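Putative ribose operon repressor (PDB 3EGC) is of unknown function but probably acts as a LacI-family transcriptional repressor that binds DNA in a regulatory region. Local coordinates at residues Asn20-Phe23 / Ala24-Ser28; Glu31-Ala34 / Arg35-Gly38. All coordinates share one frame; numbering follows the deposited sequence.

Contact 1. Residues Asn20-Phe23 / Ala24-Ser28; sequences NVFF and AEVAS
Asn20 to Ser28 form an N-capped helix start, and the contact is the local one between its first turn and its second. The helix, 21-36, is the crossover of a beta-alpha-beta unit between strands 10-15 and 40-45, in the sugar-binding domain fold of the LacI family. Asn20 is the N-cap. Asn20 OD1 accepts from Phe22 N at 2.9 Å, with the donor tilted 33° from the amide carbonyl plane. CG stands anti to the backbone N (chi1 178°), which lets OD1 reach the N-H of Phe22. The same OD1 is also bonded to His195. Ala24 N donates to Asn20 O, the first bond of the i to i+4 ladder. Val21, Phe22 and Phe23 continue it to Glu25, Val26 and Ala27. Val26 lies over one face of the Phe22 ring. Val26 CG2 is 4.2 Å from the centroid of the Phe22 ring, a CH-pi contact. Phe22 CD2 in turn sits over the centre of the Phe23 ring, 3.6 Å above its plane. Phe23 is buried against Val15 and Ser16, and Ala27 packs on Leu13 of strand 10-15. Another side of the helix faces the second subunit. There Val21 and Ala24 each meet their own counterpart, and Ser28 OG is hydrogen-bonded to Glu19 of that subunit. Glu25 runs out past Val21. Glu25 CG lies 3.4 Å from Val21 O. The chain is extended beyond CG, and OE1 reaches a hydrogen bond with Thr241 and a weak, long ion pair with Arg242. The other carboxylate oxygen, Glu25 OE2, rests 3.9 Å from Val21 CG1.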
ATOM      1  N   ASN A  20       2.978   2.902  -3.063  1.00 30.52           N
ATOM      2  CA  ASN A  20       1.947   3.853  -2.688  1.00 30.12           C
ATOM      3  C   ASN A  20       0.623   3.059  -2.817  1.00 30.16           C
ATOM      4  O   ASN A  20       0.313   2.401  -3.825  1.00 29.63           O
ATOM      5  CB  ASN A  20       1.996   5.070  -3.594  1.00 29.33           C
ATOM      6  CG  ASN A  20       0.873   6.129  -3.286  1.00 29.46           C
ATOM      7  OD1 ASN A  20      -0.137   5.823  -2.735  1.00 28.57           O
ATOM      8  ND2 ASN A  20       1.130   7.394  -3.644  1.00 27.68           N
ATOM      9  N   VAL A  21      -0.106   3.106  -1.735  1.00 29.72           N
ATOM     10  CA  VAL A  21      -1.265   2.316  -1.536  1.00 30.43           C
ATOM     11  C   VAL A  21      -2.326   2.640  -2.592  1.00 29.16           C
ATOM     12  O   VAL A  21      -3.125   1.777  -2.948  1.00 29.01           O
ATOM     13  CB  VAL A  21      -1.764   2.541  -0.065  1.00 30.77           C
ATOM     14  CG1 VAL A  21      -3.203   2.909  -0.047  1.00 34.08           C
ATOM     15  CG2 VAL A  21      -1.592   1.319   0.706  1.00 33.10           C
ATOM     16  N   PHE A  22      -2.317   3.869  -3.093  1.00 27.41           N
ATOM     17  CA  PHE A  22      -3.208   4.231  -4.160  1.00 27.74           C
ATOM     18  C   PHE A  22      -3.088   3.254  -5.345  1.00 26.75           C
ATOM     19  O   PHE A  22      -4.066   2.667  -5.786  1.00 26.86           O
ATOM     20  CB  PHE A  22      -2.958   5.679  -4.599  1.00 27.33           C
ATOM     21  CG  PHE A  22      -3.793   6.095  -5.779  1.00 27.65           C
ATOM     22  CD1 PHE A  22      -5.056   6.617  -5.617  1.00 29.76           C
ATOM     23  CD2 PHE A  22      -3.298   5.947  -7.080  1.00 28.18           C
ATOM     24  CE1 PHE A  22      -5.819   6.983  -6.768  1.00 30.45           C
ATOM     25  CE2 PHE A  22      -4.015   6.308  -8.179  1.00 28.01           C
ATOM     26  CZ  PHE A  22      -5.263   6.835  -8.029  1.00 28.89           C
ATOM     27  N   PHE A  23      -1.868   3.138  -5.864  1.00 26.35           N
ATOM     28  CA  PHE A  23      -1.515   2.310  -7.004  1.00 26.04           C
ATOM     29  C   PHE A  23      -1.638   0.783  -6.773  1.00 25.79           C
ATOM     30  O   PHE A  23      -1.935   0.056  -7.673  1.00 26.37           O
ATOM     31  CB  PHE A  23      -0.078   2.691  -7.509  1.00 25.84           C
ATOM     32  CG  PHE A  23       0.015   4.091  -8.028  1.00 25.70           C
ATOM     33  CD1 PHE A  23      -0.672   4.481  -9.198  1.00 24.51           C
ATOM     34  CD2 PHE A  23       0.750   5.045  -7.337  1.00 26.58           C
ATOM     35  CE1 PHE A  23      -0.639   5.795  -9.629  1.00 26.12           C
ATOM     36  CE2 PHE A  23       0.819   6.376  -7.786  1.00 27.21           C
ATOM     37  CZ  PHE A  23       0.104   6.765  -8.932  1.00 25.36           C
ATOM     38  N   ALA A  24      -1.323   0.323  -5.580  1.00 25.44           N
ATOM     39  CA  ALA A  24      -1.580  -1.035  -5.164  1.00 26.04           C
ATOM     40  C   ALA A  24      -3.078  -1.426  -5.230  1.00 25.78           C
ATOM     41  O   ALA A  24      -3.432  -2.559  -5.606  1.00 24.74           O
ATOM     42  CB  ALA A  24      -1.042  -1.285  -3.678  1.00 24.24           C
ATOM     43  N   GLU A  25      -3.927  -0.529  -4.766  1.00 25.83           N
ATOM     44  CA  GLU A  25      -5.381  -0.773  -4.861  1.00 27.07           C
ATOM     45  C   GLU A  25      -5.904  -0.669  -6.334  1.00 26.83           C
ATOM     46  O   GLU A  25      -6.818  -1.378  -6.699  1.00 26.53           O
ATOM     47  CB  GLU A  25      -6.148   0.198  -3.971  1.00 27.61           C
ATOM     48  CG  GLU A  25      -5.949   0.039  -2.449  1.00 28.93           C
ATOM     49  CD  GLU A  25      -6.704   1.146  -1.670  1.00 33.76           C
ATOM     50  OE1 GLU A  25      -7.392   2.023  -2.262  1.00 34.55           O
ATOM     51  OE2 GLU A  25      -6.690   1.144  -0.445  1.00 35.83           O
ATOM     52  N   VAL A  26      -5.318   0.209  -7.155  1.00 26.52           N
ATOM     53  CA  VAL A  26      -5.668   0.243  -8.604  1.00 26.01           C
ATOM     54  C   VAL A  26      -5.232  -1.071  -9.302  1.00 26.88           C
ATOM     55  O   VAL A  26      -5.965  -1.633 -10.119  1.00 25.96           O
ATOM     56  CB  VAL A  26      -4.958   1.420  -9.362  1.00 26.79           C
ATOM     57  CG1 VAL A  26      -5.075   1.227 -10.879  1.00 23.45           C
ATOM     58  CG2 VAL A  26      -5.551   2.849  -8.903  1.00 25.31           C
ATOM     59  N   ALA A  27      -4.018  -1.539  -8.950  1.00 26.09           N
ATOM     60  CA  ALA A  27      -3.480  -2.765  -9.492  1.00 26.07           C
ATOM     61  C   ALA A  27      -4.388  -3.967  -9.140  1.00 26.17           C
ATOM     62  O   ALA A  27      -4.608  -4.861 -10.002  1.00 25.40           O
ATOM     63  CB  ALA A  27      -2.061  -3.010  -8.928  1.00 25.23           C
ATOM     64  N   SER A  28      -4.838  -3.991  -7.882  1.00 24.73           N
ATOM     65  CA  SER A  28      -5.805  -4.990  -7.373  1.00 26.27           C
ATOM     66  C   SER A  28      -7.081  -5.016  -8.269  1.00 25.08           C
ATOM     67  O   SER A  28      -7.473  -6.053  -8.745  1.00 25.85           O
ATOM     68  CB  SER A  28      -6.189  -4.630  -5.924  1.00 24.35           C
ATOM     69  OG  SER A  28      -7.153  -5.480  -5.494  1.00 27.52           O
TER

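Contact 2. Residues Glu31-Ala34 / Arg35-Gly38; sequences ESEA and RHKG
Lys37 folds back over the last turn of helix 21-36 to reach Glu33, one turn earlier. Lys37 CB lies 3.8 Å from both Glu33 O and Ala34 O. Lys37 CG comes closer, 3.2 Å from Glu33 O. From there the chain bends at chi2, chi3 and chi4 so that its carbons pass beside Glu33 OE2. Lys37 CD is 3.8 Å from Glu33 OE2, and Lys37 CE is about as near. Lys37 NZ ends the chain with a salt bridge to Glu33 OE2 at 2.9 Å. It meets that oxygen on the anti side, 23° out of the carboxylate plane. Glu33 is bent at chi2, which turns its carboxylate toward the lysine. Its OE1 has a weak, long ion pair with Arg250 of helix 241-257. Lys37 itself packs on Ile253 of that helix.

Glu31 and Arg35 run alongside each other, with their flat ends turned 61° apart. Glu31 OE1 touches Arg35 CD at 3.4 Å. No N-H of Arg35 is aimed at Glu31 OE1, which probably feels only the charge. Arg35 also packs on Asn45 of the second subunit.

The helix ends with Lys37 N bonded to Glu33 O and, weakly, to Ala34 O. Gly38 has a positive phi of 75°, and its N bonds to Arg35 O. Together with Tyr39 N to Ala34 O, this is a Schellman motif with Gly38 as C-prime residue.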
ATOM      1  N   GLU A  31      -6.141  -6.436 -11.767  1.00 28.50           N
ATOM      2  CA  GLU A  31      -5.868  -7.858 -11.723  1.00 30.17           C
ATOM      3  C   GLU A  31      -7.135  -8.688 -11.560  1.00 30.11           C
ATOM      4  O   GLU A  31      -7.270  -9.732 -12.137  1.00 29.35           O
ATOM      5  CB  GLU A  31      -4.880  -8.188 -10.577  1.00 30.59           C
ATOM      6  CG  GLU A  31      -4.331  -9.595 -10.627  1.00 32.42           C
ATOM      7  CD  GLU A  31      -5.190 -10.583  -9.847  1.00 33.91           C
ATOM      8  OE1 GLU A  31      -4.977 -11.760 -10.087  1.00 35.41           O
ATOM      9  OE2 GLU A  31      -6.054 -10.202  -9.028  1.00 34.80           O
ATOM     10  N   SER A  32      -8.072  -8.185 -10.777  1.00 30.54           N
ATOM     11  CA  SER A  32      -9.324  -8.862 -10.534  1.00 30.40           C
ATOM     12  C   SER A  32     -10.191  -8.866 -11.815  1.00 30.58           C
ATOM     13  O   SER A  32     -10.801  -9.869 -12.197  1.00 30.93           O
ATOM     14  CB  SER A  32     -10.023  -8.104  -9.410  1.00 31.16           C
ATOM     15  OG  SER A  32     -11.133  -8.799  -8.929  1.00 34.36           O
ATOM     16  N   GLU A  33     -10.224  -7.755 -12.521  1.00 29.84           N
ATOM     17  CA  GLU A  33     -10.960  -7.701 -13.748  1.00 30.35           C
ATOM     18  C   GLU A  33     -10.276  -8.557 -14.849  1.00 30.78           C
ATOM     19  O   GLU A  33     -10.955  -9.245 -15.553  1.00 30.46           O
ATOM     20  CB  GLU A  33     -11.119  -6.257 -14.213  1.00 30.21           C
ATOM     21  CG  GLU A  33     -11.973  -6.131 -15.524  1.00 32.35           C
ATOM     22  CD  GLU A  33     -13.482  -6.537 -15.295  1.00 35.46           C
ATOM     23  OE1 GLU A  33     -14.042  -6.237 -14.240  1.00 35.01           O
ATOM     24  OE2 GLU A  33     -14.101  -7.167 -16.168  1.00 37.94           O
ATOM     25  N   ALA A  34      -8.945  -8.548 -14.940  1.00 30.94           N
ATOM     26  CA  ALA A  34      -8.203  -9.346 -15.931  1.00 31.80           C
ATOM     27  C   ALA A  34      -8.436 -10.854 -15.737  1.00 32.81           C
ATOM     28  O   ALA A  34      -8.787 -11.573 -16.655  1.00 32.62           O
ATOM     29  CB  ALA A  34      -6.753  -8.998 -15.877  1.00 30.73           C
ATOM     30  N   ARG A  35      -8.300 -11.290 -14.502  1.00 34.11           N
ATOM     31  CA  ARG A  35      -8.571 -12.663 -14.099  1.00 35.44           C
ATOM     32  C   ARG A  35     -10.019 -13.131 -14.479  1.00 36.07           C
ATOM     33  O   ARG A  35     -10.224 -14.165 -15.077  1.00 36.08           O
ATOM     34  CB  ARG A  35      -8.335 -12.705 -12.599  1.00 35.25           C
ATOM     35  CG  ARG A  35      -8.372 -14.047 -11.962  1.00 38.99           C
ATOM     36  CD  ARG A  35      -7.600 -13.942 -10.578  1.00 44.01           C
ATOM     37  NE  ARG A  35      -7.128 -15.246 -10.121  1.00 47.24           N
ATOM     38  CZ  ARG A  35      -6.769 -15.573  -8.891  1.00 47.32           C
ATOM     39  NH1 ARG A  35      -6.791 -14.701  -7.897  1.00 48.92           N
ATOM     40  NH2 ARG A  35      -6.399 -16.803  -8.665  1.00 45.22           N
ATOM     41  N   HIS A  36     -11.027 -12.342 -14.117  1.00 36.78           N
ATOM     42  CA  HIS A  36     -12.432 -12.594 -14.448  1.00 38.02           C
ATOM     43  C   HIS A  36     -12.640 -12.754 -15.937  1.00 37.24           C
ATOM     44  O   HIS A  36     -13.579 -13.389 -16.368  1.00 37.08           O
ATOM     45  CB  HIS A  36     -13.339 -11.434 -13.939  1.00 38.93           C
ATOM     46  CG  HIS A  36     -14.760 -11.521 -14.403  1.00 42.57           C
ATOM     47  ND1 HIS A  36     -15.263 -10.749 -15.434  1.00 44.92           N
ATOM     48  CD2 HIS A  36     -15.795 -12.280 -13.964  1.00 45.48           C
ATOM     49  CE1 HIS A  36     -16.541 -11.036 -15.614  1.00 43.89           C
ATOM     50  NE2 HIS A  36     -16.885 -11.973 -14.748  1.00 43.78           N
ATOM     51  N   LYS A  37     -11.783 -12.110 -16.720  1.00 36.83           N
ATOM     52  CA  LYS A  37     -11.857 -12.275 -18.161  1.00 36.25           C
ATOM     53  C   LYS A  37     -10.810 -13.176 -18.762  1.00 35.53           C
ATOM     54  O   LYS A  37     -10.727 -13.212 -19.977  1.00 35.61           O
ATOM     55  CB  LYS A  37     -11.778 -10.922 -18.859  1.00 36.43           C
ATOM     56  CG  LYS A  37     -12.642  -9.841 -18.230  1.00 37.32           C
ATOM     57  CD  LYS A  37     -14.026  -9.889 -18.780  1.00 41.79           C
ATOM     58  CE  LYS A  37     -14.305  -8.712 -19.702  1.00 43.86           C
ATOM     59  NZ  LYS A  37     -14.522  -7.375 -19.001  1.00 40.86           N
ATOM     60  N   GLY A  38     -10.002 -13.859 -17.940  1.00 34.84           N
ATOM     61  CA  GLY A  38      -8.981 -14.780 -18.459  1.00 34.40           C
ATOM     62  C   GLY A  38      -7.755 -14.109 -19.061  1.00 35.03           C
ATOM     63  O   GLY A  38      -7.049 -14.727 -19.899  1.00 35.23           O
TER

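Contact 1 and contact 2 lie at the two ends of one helix, 21-36, with their centres about 16 Å apart. Contact 1 comes first along the chain, soon after strand 10-15. Contact 2 closes the helix before strand 40-45 begins. The two do not touch each other. Contact 1 is buried, and its centre lies about 11 Å from the centre of the chain. Contact 2 is only partly buried, its centre about 23 Å from the centre of the chain. Both reach the second subunit, so the helix contributes to the dimer interface near its start and near its end. The start of helix 241-257 bonds to Glu25 in contact 1, and the same helix packs on contact 2 further along.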